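Local coordinates for glycoside hydrolase family protein (PDB 6Q2F) that probably hydrolyses glycosides as an alpha-L-rhamnosidase, releasing terminal alpha-L-rhamnose units from its substrates, at residues A[94-99]-A[1115-1120]; A[633-638]-A[787-792]; A[687-692]-A[702-707]; A[894-897]-A[902-905]. All blocks are in the same frame, centred on the assembly; numbering follows the deposited sequence.

Overall arrangement
The four contacts form two groups on the chain. Interactions 1 and 3 have centres about 12 Å apart and share a two-stranded parallel sheet, in which strand 1115-1116 pairs with strand 690-691; Trp1115 N lies 2.6 Å from Lys689 O, a probable hydrogen bond. Interactions 2 and 4, with centres about 15 Å apart, meet more lightly, where His634 approaches Arg897. The groups are well separated, the centres of interactions 1 and 2 being about 47 Å apart. Interaction 1 joins residues 1016 positions apart and encloses the other three in sequence. None includes a ligand of the sodium ion, held by Asp503, Ser504, Glu583, Glu586 and Glu644.

Interaction 1. Residues A[94-99]-A[1115-1120]; sequences QTPQIV and WTAMPT
Pro96 and Ile98, on the loop that follows strand 85-91, take up Ala1117 and the indole of Trp1115, and every touch between the segments is carbon on carbon. The nearest backbones are those of Pro96 and Ala1117, with CA atoms 6.3 Å apart. Pro96 offers two sides of its ring: its CD packs on Ala1117 CB at 3.6 Å, with CG close behind, whereas its CB lies near the plane of the indole, at the edge, 4.1 Å from Trp1115 CZ2. Trp1115 has CG anti to its own N (chi1 -176°), which carries the six-membered ring out to the proline and isoleucine. Ile98 brings only one branch. With chi1 at 65°, CG1 sits between the backbone N and the carbonyl carbon, and the other branch, CG2, meets Trp1115 CH2 at 3.6 Å and approaches CZ2 almost as closely. The two side chains meet obliquely, without a stack. Beside this contact the ammonium-bearing chain of Lys688 makes a cation-pi interaction with Trp1115 and also touches Ile98.

Polar groups are handled within each segment or by neighbours. Gln97 NE2 donates to Val99 O at 2.9 Å, in its amide plane, while Thr1116 OG1 bonds to Met1118 O, a selenomethionine carbonyl. Asn65 is hydrogen-bonded to Pro96 O and Ile98 N. The contact thus joins the rhamnosidase family region to the galactose-binding-like region near the surface. With no hydrogen bond or salt bridge between the segments, its direct cohesion rests on van der Waals and hydrophobic packing.

Interaction 2. Residues A[633-638]-A[787-792]; sequences AHLYGQ and ARYKTI
Leu635 and Tyr789 supply the apolar part of this contact, between the end of helix 620-636 and the start of strand 788-794. Leu635 CD2 lies 3.9 Å from Tyr789 CE2 and 3.4 Å from Tyr789 OH, while CG is 3.5 Å from the same oxygen. The isobutyl group therefore packs around the phenol end, at an oblique angle to the ring. Tyr789 CG stands beside its backbone N, anti to the carbonyl carbon (chi1 -49°), an orientation that sends the ring from the strand toward the helix. A smaller touch lies alongside: the methyl of Ala787 comes within 3.8 Å of His634 O, and the closest backbones are those of Leu635 and Ala787, with CA atoms 6.0 Å apart.

The helix is coming to its end here. Gly637 is the first residue to depart from helical angles, with phi at +85°, and its N makes a weak bond to Ala633 O. Helix 620-636 links strands 604-610 and 642-649 of a (beta/alpha)8-type barrel. Strand 788-794 is an interior strand of a neighbouring mixed sheet, parallel to 734-737 and 818-820, so the contact joins barrel and sheet.

No hydrogen bond joins the two segments directly; third residues make the polar connections. Asp763 is shared, its OD2 bonded to Tyr789 OH and its OD1 to His634 ND1, which ties both side chains to one carboxylate. Ser785 OG acts similarly, bonded to His634 O and to Ala787 N. Helix 767-773 adds Leu773 to the apolar cover of Leu635.

Interaction 3. Residues A[687-692]-A[702-707]; sequences DKKPGL and NRQESW
Gln704 carries most of the contact, reaching across to Lys688, Lys689 and Pro690. Its CB approaches Pro690 O at 3.1 Å, and CG lies close to the same carbonyl, so the root of the side chain sits against the peptide that links Pro690 to Gly691. CG is anti to the carbonyl carbon, and a further bend at chi2 (-69°) turns the amide toward Lys688 and Lys689. There NE2 stands 3.1 Å from Lys688 O and is hydrogen-bonded to Asp686 O. The peptide bond preceding Pro690 is cis, and Pro690 and Gln704, which make this close side, are buried.

Gln704 itself sits in a type I beta turn from Asn702 to Glu705, closed by Glu705 N to Asn702 O. Within it Asn702 OD1 accepts from Gln704 N at 3.0 Å, an Asx turn, with the donor above the carbonyl plane and not on a lone pair. Strand 690-691 meanwhile pairs in parallel with strand 1115-1116.

Toward Leu692 the fit is looser, and a water spans the distance: it donates to Pro690 O at 2.8 Å and to Leu692 O at 2.7 Å, and accepts from Asn702 ND2 at 2.9 Å. Asn702 ND2 also bonds to Val681 O. On the partly exposed side, Lys689 crosses Gln704 at about a right angle. Its NZ remains 3.8 Å from Gln704 OE1 and is hydrogen-bonded instead to Asp686 O, the acceptor that also receives Gln704 NE2.

Interaction 4. Residues A[894-897]-A[902-905]; sequences FVHR and GEIY
Strands 894-897 and 902-905 run antiparallel, their axes 4.7 Å apart at closest approach and at 162°, with Arg897 and Ile904 a hydrogen-bonded pair and His896 and Tyr905 a non-hydrogen-bonded one. Arg897 N gives a nearly straight bond to Ile904 O (2.8 Å), and Ile904 N answers to Arg897 O at 2.9 Å. Tyr905 CA also approaches Val895 O at 3.2 Å in a CA-H...O contact.

On the face bearing His896 and Tyr905, the two rings stack face to face, centroids 4.1 Å apart and planes at 21°. Tyr905 OH lies over the imidazole, toward its rim. His896 has CG anti to its N (chi1 -177°), a setting that extends the imidazole over the tyrosine and toward Glu903. Its NE2 bonds Glu903 OE1 at 2.6 Å, near the imidazole plane and on the anti lone pair of the oxygen; ring and carboxylate are steeply inclined. Arg898 forms a salt bridge with that same oxygen, and Asp880 binds both His896 ND1 and Tyr905 OH, so the imidazole is held at both nitrogens, which would probably favour its protonated form. Phe894 CD2 meets the edge of Tyr905 at CD2, 4.1 Å away.

The pair forms a beta hairpin of a larger antiparallel sheet, flanked by strand 729-730 beside 894-899 and strand 961-967 beside 902-908.

Interaction 1. Residues A[94-99]-A[1115-1120]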
# COMPACT_ATOMS: atom_id res chain seq x y z
N GLN A 94 3.54 -2.47 -23.87
CA GLN A 94 4.22 -2.33 -25.15
C GLN A 94 5.74 -2.25 -24.97
O GLN A 94 6.25 -1.33 -24.33
CB GLN A 94 3.69 -1.09 -25.87
CG GLN A 94 4.33 -0.91 -27.25
CD GLN A 94 3.47 -0.10 -28.19
OE1 GLN A 94 3.27 -0.49 -29.34
NE2 GLN A 94 2.93 1.02 -27.70
N THR A 95 6.44 -3.23 -25.54
CA THR A 95 7.88 -3.40 -25.37
C THR A 95 8.46 -3.83 -26.71
O THR A 95 7.88 -4.72 -27.36
CB THR A 95 8.25 -4.45 -24.31
OG1 THR A 95 7.59 -4.15 -23.07
CG2 THR A 95 9.75 -4.46 -24.08
N PRO A 96 9.58 -3.26 -27.15
CA PRO A 96 10.16 -3.69 -28.43
C PRO A 96 10.46 -5.18 -28.41
O PRO A 96 10.79 -5.77 -27.38
CB PRO A 96 11.43 -2.85 -28.56
CG PRO A 96 11.20 -1.66 -27.64
CD PRO A 96 10.38 -2.20 -26.51
N GLN A 97 10.28 -5.80 -29.57
CA GLN A 97 10.55 -7.22 -29.72
C GLN A 97 12.05 -7.41 -29.91
O GLN A 97 12.62 -6.94 -30.90
CB GLN A 97 9.78 -7.79 -30.90
CG GLN A 97 9.86 -9.31 -30.98
CD GLN A 97 9.21 -9.85 -32.23
OE1 GLN A 97 8.20 -9.33 -32.70
NE2 GLN A 97 9.80 -10.91 -32.79
N ILE A 98 12.69 -8.07 -28.95
CA ILE A 98 14.10 -8.40 -29.04
C ILE A 98 14.32 -9.89 -29.08
O ILE A 98 15.46 -10.35 -29.09
CB ILE A 98 14.89 -7.76 -27.89
CG1 ILE A 98 14.45 -8.37 -26.56
CG2 ILE A 98 14.62 -6.28 -27.85
CD1 ILE A 98 15.44 -8.13 -25.42
N VAL A 99 13.25 -10.67 -29.09
CA VAL A 99 13.33 -12.08 -29.33
C VAL A 99 12.90 -12.36 -30.77
O VAL A 99 12.22 -11.57 -31.42
CB VAL A 99 12.46 -12.88 -28.35
CG1 VAL A 99 12.92 -12.62 -26.93
CG2 VAL A 99 10.99 -12.50 -28.53
N TRP A 1115 21.91 -1.11 -25.21
CA TRP A 1115 20.57 -1.09 -25.78
C TRP A 1115 19.56 -0.98 -24.65
O TRP A 1115 19.65 -1.71 -23.66
CB TRP A 1115 20.30 -2.36 -26.59
CG TRP A 1115 18.96 -2.35 -27.29
CD1 TRP A 1115 18.73 -2.04 -28.61
CD2 TRP A 1115 17.68 -2.63 -26.72
NE1 TRP A 1115 17.40 -2.13 -28.89
CE2 TRP A 1115 16.72 -2.50 -27.75
CE3 TRP A 1115 17.24 -3.01 -25.44
CZ2 TRP A 1115 15.36 -2.71 -27.54
CZ3 TRP A 1115 15.88 -3.21 -25.23
CH2 TRP A 1115 14.96 -3.06 -26.28
N THR A 1116 18.62 -0.04 -24.79
CA THR A 1116 17.44 0.06 -23.95
C THR A 1116 16.25 0.31 -24.85
O THR A 1116 16.40 0.77 -25.99
CB THR A 1116 17.52 1.19 -22.91
OG1 THR A 1116 17.58 2.45 -23.58
CG2 THR A 1116 18.76 1.03 -22.01
N ALA A 1117 15.04 0.03 -24.33
CA ALA A 1117 13.83 0.19 -25.12
C ALA A 1117 13.57 1.65 -25.48
O ALA A 1117 13.33 1.98 -26.64
CB ALA A 1117 12.63 -0.38 -24.36
N MSE A 1118 13.61 2.54 -24.49
CA MSE A 1118 13.40 3.97 -24.71
C MSE A 1118 14.68 4.70 -24.27
O MSE A 1118 15.54 4.11 -23.61
CB MSE A 1118 12.17 4.48 -23.94
CG MSE A 1118 10.81 4.01 -24.48
SE MSE A 1118 10.43 4.34 -26.38
CE MSE A 1118 10.58 6.28 -26.46
N PRO A 1119 14.85 5.96 -24.67
CA PRO A 1119 16.07 6.67 -24.28
C PRO A 1119 16.09 6.95 -22.79
O PRO A 1119 15.05 7.10 -22.14
CB PRO A 1119 16.02 7.96 -25.11
CG PRO A 1119 14.58 8.13 -25.48
CD PRO A 1119 14.02 6.74 -25.60
N THR A 1120 17.29 6.98 -22.23
CA THR A 1120 17.47 7.10 -20.79
C THR A 1120 18.09 8.42 -20.38
O THR A 1120 17.55 9.12 -19.52
CB THR A 1120 18.32 5.93 -20.26
OG1 THR A 1120 19.63 6.01 -20.83
CG2 THR A 1120 17.70 4.58 -20.62

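Interaction 2. Residues A[633-638]-A[787-792]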
# COMPACT_ATOMS: atom_id res chain seq x y z
N ALA A 633 0.61 -9.29 10.49
CA ALA A 633 1.47 -10.45 10.74
C ALA A 633 1.74 -10.65 12.22
O ALA A 633 1.90 -11.79 12.67
CB ALA A 633 2.78 -10.29 9.97
N HIS A 634 1.83 -9.56 12.99
CA HIS A 634 2.06 -9.70 14.43
C HIS A 634 0.81 -10.24 15.12
O HIS A 634 0.88 -11.17 15.94
CB HIS A 634 2.47 -8.36 15.05
CG HIS A 634 3.68 -7.74 14.43
ND1 HIS A 634 3.99 -6.40 14.60
CD2 HIS A 634 4.67 -8.26 13.66
CE1 HIS A 634 5.11 -6.12 13.95
NE2 HIS A 634 5.54 -7.23 13.38
N LEU A 635 -0.35 -9.67 14.80
CA LEU A 635 -1.58 -10.05 15.47
C LEU A 635 -2.09 -11.42 15.02
O LEU A 635 -2.42 -12.25 15.87
CB LEU A 635 -2.64 -8.97 15.24
CG LEU A 635 -2.31 -7.80 16.16
CD1 LEU A 635 -2.68 -6.51 15.51
CD2 LEU A 635 -3.07 -7.95 17.48
N TYR A 636 -2.10 -11.69 13.71
CA TYR A 636 -2.70 -12.94 13.24
C TYR A 636 -1.69 -14.07 13.12
O TYR A 636 -2.07 -15.18 12.74
CB TYR A 636 -3.44 -12.71 11.92
CG TYR A 636 -4.67 -11.85 12.13
CD1 TYR A 636 -4.57 -10.47 12.15
CD2 TYR A 636 -5.94 -12.43 12.34
CE1 TYR A 636 -5.68 -9.68 12.37
CE2 TYR A 636 -7.06 -11.64 12.58
CZ TYR A 636 -6.93 -10.27 12.59
OH TYR A 636 -8.02 -9.47 12.81
N GLY A 637 -0.42 -13.82 13.44
CA GLY A 637 0.55 -14.89 13.58
C GLY A 637 1.23 -15.35 12.31
O GLY A 637 1.93 -16.36 12.33
N GLN A 638 1.09 -14.63 11.21
CA GLN A 638 1.78 -14.96 10.00
C GLN A 638 3.28 -14.79 10.19
O GLN A 638 4.05 -15.54 9.67
CB GLN A 638 1.29 -14.16 8.81
CG GLN A 638 -0.13 -14.44 8.43
CD GLN A 638 -1.10 -13.47 9.05
OE1 GLN A 638 -0.83 -12.90 10.08
NE2 GLN A 638 -2.19 -13.28 8.41
N ALA A 787 1.56 -11.86 20.48
CA ALA A 787 1.51 -10.42 20.63
C ALA A 787 0.91 -10.09 21.99
O ALA A 787 -0.04 -10.74 22.44
CB ALA A 787 0.69 -9.80 19.50
N ARG A 788 1.49 -9.10 22.65
CA ARG A 788 1.17 -8.82 24.05
C ARG A 788 1.32 -7.33 24.28
O ARG A 788 2.40 -6.78 24.07
CB ARG A 788 2.09 -9.61 24.99
CG ARG A 788 2.08 -9.11 26.44
CD ARG A 788 3.06 -9.90 27.31
NE ARG A 788 2.73 -11.31 27.34
CZ ARG A 788 1.86 -11.84 28.19
NH1 ARG A 788 1.23 -11.07 29.08
NH2 ARG A 788 1.60 -13.14 28.15
N TYR A 789 0.26 -6.68 24.73
CA TYR A 789 0.25 -5.23 24.86
C TYR A 789 -0.11 -4.82 26.29
O TYR A 789 -0.95 -5.45 26.95
CB TYR A 789 -0.76 -4.62 23.90
CG TYR A 789 -0.63 -5.15 22.49
CD1 TYR A 789 0.30 -4.60 21.62
CD2 TYR A 789 -1.41 -6.21 22.04
CE1 TYR A 789 0.44 -5.07 20.32
CE2 TYR A 789 -1.29 -6.69 20.73
CZ TYR A 789 -0.36 -6.12 19.89
OH TYR A 789 -0.20 -6.58 18.61
N LYS A 790 0.51 -3.71 26.71
CA LYS A 790 0.18 -3.07 27.98
C LYS A 790 -1.13 -2.30 27.91
O LYS A 790 -1.79 -2.12 28.94
CB LYS A 790 1.29 -2.10 28.42
CG LYS A 790 2.68 -2.69 28.36
CD LYS A 790 2.83 -3.91 29.24
CE LYS A 790 2.51 -3.63 30.70
NZ LYS A 790 2.76 -4.86 31.51
N THR A 791 -1.52 -1.82 26.73
CA THR A 791 -2.69 -0.96 26.65
C THR A 791 -3.21 -0.90 25.22
O THR A 791 -2.48 -1.18 24.26
CB THR A 791 -2.38 0.46 27.13
OG1 THR A 791 -3.58 1.22 27.15
CG2 THR A 791 -1.41 1.12 26.16
N ILE A 792 -4.48 -0.55 25.10
CA ILE A 792 -5.10 -0.15 23.84
C ILE A 792 -5.10 1.36 23.82
O ILE A 792 -5.43 2.00 24.83
CB ILE A 792 -6.54 -0.69 23.73
CG1 ILE A 792 -6.54 -2.20 23.49
CG2 ILE A 792 -7.30 0.03 22.62
CD1 ILE A 792 -7.91 -2.85 23.66

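Interaction 3. Residues A[687-692]-A[702-707]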
# COMPACT_ATOMS: atom_id res chain seq x y z
N ASP A 687 22.40 -10.40 -25.64
CA ASP A 687 23.18 -9.41 -26.39
C ASP A 687 22.79 -7.98 -26.03
O ASP A 687 23.65 -7.09 -26.03
CB ASP A 687 23.01 -9.62 -27.90
CG ASP A 687 21.53 -9.81 -28.32
OD1 ASP A 687 20.62 -9.43 -27.56
OD2 ASP A 687 21.29 -10.32 -29.43
N LYS A 688 21.52 -7.72 -25.74
CA LYS A 688 21.07 -6.36 -25.50
C LYS A 688 21.31 -6.00 -24.03
O LYS A 688 20.64 -6.53 -23.13
CB LYS A 688 19.60 -6.21 -25.90
CG LYS A 688 19.48 -6.00 -27.44
CD LYS A 688 18.06 -5.92 -27.91
CE LYS A 688 18.01 -5.63 -29.42
NZ LYS A 688 18.59 -6.74 -30.23
N LYS A 689 22.27 -5.11 -23.79
CA LYS A 689 22.59 -4.69 -22.42
C LYS A 689 22.39 -3.18 -22.29
O LYS A 689 22.77 -2.44 -23.19
CB LYS A 689 24.02 -5.07 -22.05
CG LYS A 689 24.35 -6.55 -22.20
CD LYS A 689 25.86 -6.75 -22.31
CE LYS A 689 26.19 -8.11 -22.93
NZ LYS A 689 25.75 -9.22 -22.03
N PRO A 690 21.79 -2.72 -21.17
CA PRO A 690 21.25 -3.54 -20.10
C PRO A 690 19.93 -4.21 -20.47
O PRO A 690 19.48 -5.09 -19.74
CB PRO A 690 21.04 -2.54 -18.96
CG PRO A 690 20.82 -1.25 -19.65
CD PRO A 690 21.72 -1.29 -20.85
N GLY A 691 19.33 -3.82 -21.59
CA GLY A 691 18.19 -4.56 -22.11
C GLY A 691 16.81 -4.10 -21.65
O GLY A 691 16.57 -2.90 -21.50
N LEU A 692 15.89 -5.04 -21.47
CA LEU A 692 14.50 -4.70 -21.17
C LEU A 692 14.34 -4.16 -19.75
O LEU A 692 15.12 -4.49 -18.85
CB LEU A 692 13.61 -5.91 -21.32
CG LEU A 692 13.53 -6.58 -22.68
CD1 LEU A 692 12.62 -7.79 -22.52
CD2 LEU A 692 13.01 -5.63 -23.71
N ASN A 702 18.40 -7.39 -12.40
CA ASN A 702 18.47 -8.68 -13.08
C ASN A 702 19.91 -8.93 -13.53
O ASN A 702 20.82 -8.16 -13.20
CB ASN A 702 17.48 -8.78 -14.26
CG ASN A 702 17.76 -7.77 -15.38
OD1 ASN A 702 18.88 -7.29 -15.56
ND2 ASN A 702 16.72 -7.44 -16.13
N ARG A 703 20.12 -10.03 -14.25
CA ARG A 703 21.48 -10.47 -14.57
C ARG A 703 22.20 -9.55 -15.53
O ARG A 703 23.42 -9.68 -15.69
CB ARG A 703 21.45 -11.88 -15.14
CG ARG A 703 20.62 -12.06 -16.43
CD ARG A 703 20.70 -13.50 -16.80
NE ARG A 703 19.79 -13.86 -17.89
CZ ARG A 703 20.20 -13.93 -19.15
NH1 ARG A 703 21.47 -13.66 -19.43
NH2 ARG A 703 19.33 -14.25 -20.11
N GLN A 704 21.48 -8.64 -16.19
CA GLN A 704 22.09 -7.63 -17.04
C GLN A 704 22.52 -6.39 -16.27
O GLN A 704 23.22 -5.55 -16.84
CB GLN A 704 21.10 -7.22 -18.15
CG GLN A 704 20.66 -8.36 -19.08
CD GLN A 704 21.76 -8.86 -19.99
OE1 GLN A 704 22.86 -9.19 -19.55
NE2 GLN A 704 21.47 -8.94 -21.28
N GLU A 705 22.10 -6.22 -15.00
CA GLU A 705 22.60 -5.09 -14.22
C GLU A 705 24.12 -5.08 -14.24
O GLU A 705 24.76 -6.13 -14.25
CB GLU A 705 22.05 -5.17 -12.78
CG GLU A 705 22.44 -4.01 -11.83
CD GLU A 705 22.05 -2.62 -12.34
OE1 GLU A 705 22.75 -2.09 -13.23
OE2 GLU A 705 21.07 -2.04 -11.84
N SER A 706 24.71 -3.88 -14.26
CA SER A 706 26.16 -3.78 -14.41
C SER A 706 26.89 -4.45 -13.25
O SER A 706 27.89 -5.15 -13.44
CB SER A 706 26.59 -2.31 -14.54
OG SER A 706 25.93 -1.50 -13.59
N TRP A 707 26.38 -4.28 -12.03
CA TRP A 707 26.98 -4.89 -10.85
C TRP A 707 26.31 -6.21 -10.48
O TRP A 707 26.46 -6.68 -9.34
CB TRP A 707 26.93 -3.91 -9.67
CG TRP A 707 25.59 -3.26 -9.47
CD1 TRP A 707 25.11 -2.16 -10.12
CD2 TRP A 707 24.57 -3.66 -8.54
NE1 TRP A 707 23.84 -1.85 -9.66
CE2 TRP A 707 23.49 -2.75 -8.69
CE3 TRP A 707 24.46 -4.68 -7.60
CZ2 TRP A 707 22.31 -2.84 -7.93
CZ3 TRP A 707 23.30 -4.77 -6.84
CH2 TRP A 707 22.23 -3.85 -7.02
O HOH W 1 17.16 -6.24 -18.73

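Interaction 4. Residues A[894-897]-A[902-905]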
# COMPACT_ATOMS: atom_id res chain seq x y z
N PHE A 894 13.17 1.86 15.93
CA PHE A 894 13.69 0.56 16.34
C PHE A 894 12.63 -0.51 16.17
O PHE A 894 11.42 -0.24 16.21
CB PHE A 894 14.14 0.58 17.80
CG PHE A 894 12.99 0.57 18.78
CD1 PHE A 894 12.27 1.72 19.02
CD2 PHE A 894 12.63 -0.59 19.45
CE1 PHE A 894 11.22 1.72 19.94
CE2 PHE A 894 11.59 -0.60 20.36
CZ PHE A 894 10.88 0.56 20.61
N VAL A 895 13.12 -1.75 16.02
CA VAL A 895 12.31 -2.95 16.14
C VAL A 895 12.86 -3.77 17.30
O VAL A 895 14.09 -3.84 17.50
CB VAL A 895 12.29 -3.78 14.84
CG1 VAL A 895 11.46 -5.03 15.04
CG2 VAL A 895 11.72 -2.93 13.69
N HIS A 896 11.95 -4.39 18.04
CA HIS A 896 12.27 -5.26 19.16
C HIS A 896 11.68 -6.62 18.86
O HIS A 896 10.46 -6.76 18.71
CB HIS A 896 11.69 -4.71 20.48
CG HIS A 896 12.05 -5.50 21.70
ND1 HIS A 896 11.61 -5.16 22.97
CD2 HIS A 896 12.80 -6.62 21.85
CE1 HIS A 896 12.06 -6.05 23.84
NE2 HIS A 896 12.80 -6.93 23.19
N ARG A 897 12.55 -7.63 18.77
CA ARG A 897 12.15 -9.02 18.58
C ARG A 897 12.47 -9.80 19.85
O ARG A 897 13.42 -9.47 20.57
CB ARG A 897 12.91 -9.61 17.38
CG ARG A 897 12.43 -9.03 16.04
CD ARG A 897 11.65 -10.10 15.34
NE ARG A 897 10.49 -9.57 14.70
CZ ARG A 897 9.51 -10.32 14.25
NH1 ARG A 897 9.54 -11.65 14.39
NH2 ARG A 897 8.49 -9.73 13.67
N GLY A 902 16.34 -14.68 24.07
CA GLY A 902 16.67 -13.31 24.43
C GLY A 902 16.06 -12.30 23.48
O GLY A 902 15.12 -12.59 22.75
N GLU A 903 16.60 -11.09 23.52
CA GLU A 903 16.06 -9.95 22.79
C GLU A 903 16.95 -9.62 21.60
O GLU A 903 18.16 -9.84 21.63
CB GLU A 903 15.98 -8.71 23.69
CG GLU A 903 15.58 -9.03 25.10
CD GLU A 903 14.23 -9.70 25.13
OE1 GLU A 903 13.30 -9.16 24.50
OE2 GLU A 903 14.11 -10.77 25.76
N ILE A 904 16.33 -9.07 20.56
CA ILE A 904 17.04 -8.50 19.43
C ILE A 904 16.44 -7.12 19.18
O ILE A 904 15.24 -7.01 18.94
CB ILE A 904 16.92 -9.36 18.17
CG1 ILE A 904 17.49 -10.75 18.41
CG2 ILE A 904 17.61 -8.66 17.00
CD1 ILE A 904 17.06 -11.71 17.32
N TYR A 905 17.27 -6.08 19.29
CA TYR A 905 16.86 -4.73 18.90
C TYR A 905 17.49 -4.38 17.57
O TYR A 905 18.67 -4.64 17.35
CB TYR A 905 17.25 -3.69 19.95
CG TYR A 905 16.43 -3.76 21.20
CD1 TYR A 905 16.76 -4.67 22.20
CD2 TYR A 905 15.35 -2.91 21.41
CE1 TYR A 905 16.03 -4.75 23.38
CE2 TYR A 905 14.60 -2.99 22.59
CZ TYR A 905 14.96 -3.91 23.57
OH TYR A 905 14.26 -4.01 24.75